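Local coordinates for protein acyl-CoA thioester hydrolase HI0827 (Haemophilus influenzae Rd KW20, PDB 3BJK) that probably hydrolyses the thioester bond of a broad range of acyl-coenzyme A molecules, working as a hexamer built as a trimer of hotdog-fold dimers, at residues V58-V63 and A117-V122. The protein carries 1 engineered substitution. Residues are numbered along the deposited sequence; the frame is centred on the assembly and turned at random.
Sequences VVTVAV and AVFTFV
Val59 and Val122 open an antiparallel pairing of segments 58-63 and 117-122, parts of strands 58-68 and 111-123, trading two backbone hydrogen bonds, Val59 N to Val122 O (2.7 Å) and Val122 N to Val59 O (2.8 Å). The register then slips at a classic beta bulge: Val61 and Ala62 both face Thr120, whose O accepts a bond from Val61 N (2.9 Å) and a weak one from Ala62 N. Thr120 N returns a bond to Ala62 O, 172° at the hydrogen. Val63 lies alongside Phe119; with CG1 anti to the backbone N (chi1 -172°), its CG2 sits over one ring face, 4.0 Å from the centroid, a CH-pi contact. Thr60 spans both rings, its CG2 at the edge of Phe119 and its OG1 3.4 Å from Phe121 CE1. The broad apolar rings suit packing on helix 35-54, Phe119 on Met42 and Phe121 on Ala47 and Ala50. Partly exposed Val61 uses both methyls, CG1 tight on Val122 CG2 (3.5 Å), CG2 on Thr120 CG2. Thr60 and Val63 also pack on the second subunit, where Val63 pairs with a strand, continuing the sheet as in hotdog-fold dimers, whose curved antiparallel sheet wraps a long central helix.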
loop_
_atom_site.group_PDB
_atom_site.type_symbol
_atom_site.label_atom_id
_atom_site.label_comp_id
_atom_site.label_asym_id
_atom_site.label_seq_id
_atom_site.Cartn_x
_atom_site.Cartn_y
_atom_site.Cartn_z
ATOM N N VAL C 58 -2.400 -24.084 3.516
ATOM C CA VAL C 58 -1.097 -24.351 4.109
ATOM C C VAL C 58 -0.725 -23.200 5.016
ATOM O O VAL C 58 -1.311 -22.086 4.920
ATOM C CB VAL C 58 0.063 -24.520 3.068
ATOM C CG1 VAL C 58 -0.198 -25.705 2.129
ATOM C CG2 VAL C 58 0.401 -23.204 2.319
ATOM N N VAL C 59 0.233 -23.466 5.909
ATOM C CA VAL C 59 0.998 -22.366 6.557
ATOM C C VAL C 59 2.487 -22.528 6.327
ATOM O O VAL C 59 3.005 -23.639 6.202
ATOM C CB VAL C 59 0.799 -22.303 8.123
ATOM C CG1 VAL C 59 -0.570 -21.782 8.478
ATOM C CG2 VAL C 59 1.063 -23.636 8.742
ATOM N N THR C 60 3.194 -21.426 6.288
ATOM C CA THR C 60 4.671 -21.467 6.263
ATOM C C THR C 60 5.122 -21.740 7.705
ATOM O O THR C 60 4.643 -21.082 8.639
ATOM C CB THR C 60 5.253 -20.130 5.749
ATOM O OG1 THR C 60 4.565 -19.724 4.575
ATOM C CG2 THR C 60 6.628 -20.256 5.403
ATOM N N VAL C 61 5.976 -22.734 7.916
ATOM C CA VAL C 61 6.552 -22.954 9.242
ATOM C C VAL C 61 8.060 -22.585 9.341
ATOM O O VAL C 61 8.548 -22.268 10.437
ATOM C CB VAL C 61 6.362 -24.392 9.651
ATOM C CG1 VAL C 61 4.812 -24.700 9.700
ATOM C CG2 VAL C 61 7.137 -25.368 8.704
ATOM N N ALA C 62 8.781 -22.675 8.225
ATOM C CA ALA C 62 10.225 -22.390 8.210
ATOM C C ALA C 62 10.730 -21.923 6.880
ATOM O O ALA C 62 10.177 -22.240 5.822
ATOM C CB ALA C 62 11.031 -23.649 8.618
ATOM N N VAL C 63 11.802 -21.136 6.947
ATOM C CA VAL C 63 12.629 -20.851 5.788
ATOM C C VAL C 63 14.069 -21.110 6.266
ATOM O O VAL C 63 14.665 -20.307 6.958
ATOM C CB VAL C 63 12.516 -19.412 5.287
ATOM C CG1 VAL C 63 13.249 -19.302 3.978
ATOM C CG2 VAL C 63 11.075 -18.985 5.120
ATOM N N ALA C 117 15.809 -19.415 -1.889
ATOM C CA ALA C 117 15.399 -19.767 -0.540
ATOM C C ALA C 117 14.869 -21.212 -0.529
ATOM O O ALA C 117 14.413 -21.747 -1.556
ATOM C CB ALA C 117 14.355 -18.806 -0.069
ATOM N N VAL C 118 14.875 -21.827 0.641
ATOM C CA VAL C 118 14.170 -23.109 0.813
ATOM C C VAL C 118 13.125 -22.947 1.921
ATOM O O VAL C 118 13.501 -22.674 3.063
ATOM C CB VAL C 118 15.170 -24.217 1.175
ATOM C CG1 VAL C 118 14.411 -25.541 1.442
ATOM C CG2 VAL C 118 16.194 -24.368 0.037
ATOM N N PHE C 119 11.848 -23.080 1.535
ATOM C CA PHE C 119 10.668 -22.893 2.376
ATOM C C PHE C 119 10.152 -24.236 2.765
ATOM O O PHE C 119 10.232 -25.177 1.987
ATOM C CB PHE C 119 9.526 -22.207 1.609
ATOM C CG PHE C 119 9.665 -20.702 1.505
ATOM C CD1 PHE C 119 10.547 -20.124 0.600
ATOM C CD2 PHE C 119 8.866 -19.873 2.267
ATOM C CE1 PHE C 119 10.678 -18.750 0.552
ATOM C CE2 PHE C 119 8.978 -18.555 2.204
ATOM C CZ PHE C 119 9.885 -17.972 1.343
ATOM N N THR C 120 9.587 -24.299 3.953
ATOM C CA THR C 120 8.778 -25.432 4.414
ATOM C C THR C 120 7.356 -24.954 4.801
ATOM O O THR C 120 7.164 -24.051 5.635
ATOM C CB THR C 120 9.423 -26.158 5.640
ATOM O OG1 THR C 120 10.826 -26.352 5.420
ATOM C CG2 THR C 120 8.683 -27.450 5.961
ATOM N N PHE C 121 6.373 -25.640 4.237
ATOM C CA PHE C 121 4.974 -25.380 4.482
ATOM C C PHE C 121 4.346 -26.579 5.133
ATOM O O PHE C 121 4.835 -27.681 4.994
ATOM C CB PHE C 121 4.254 -25.169 3.145
ATOM C CG PHE C 121 4.834 -24.055 2.336
ATOM C CD1 PHE C 121 4.389 -22.750 2.523
ATOM C CD2 PHE C 121 5.855 -24.293 1.452
ATOM C CE1 PHE C 121 4.903 -21.718 1.828
ATOM C CE2 PHE C 121 6.412 -23.226 0.736
ATOM C CZ PHE C 121 5.910 -21.938 0.922
ATOM N N VAL C 122 3.249 -26.356 5.844
ATOM C CA VAL C 122 2.482 -27.432 6.418
ATOM C C VAL C 122 1.009 -27.242 6.023
ATOM O O VAL C 122 0.466 -26.154 6.154
ATOM C CB VAL C 122 2.684 -27.507 7.959
ATOM C CG1 VAL C 122 1.807 -28.577 8.573
ATOM C CG2 VAL C 122 4.168 -27.768 8.253
#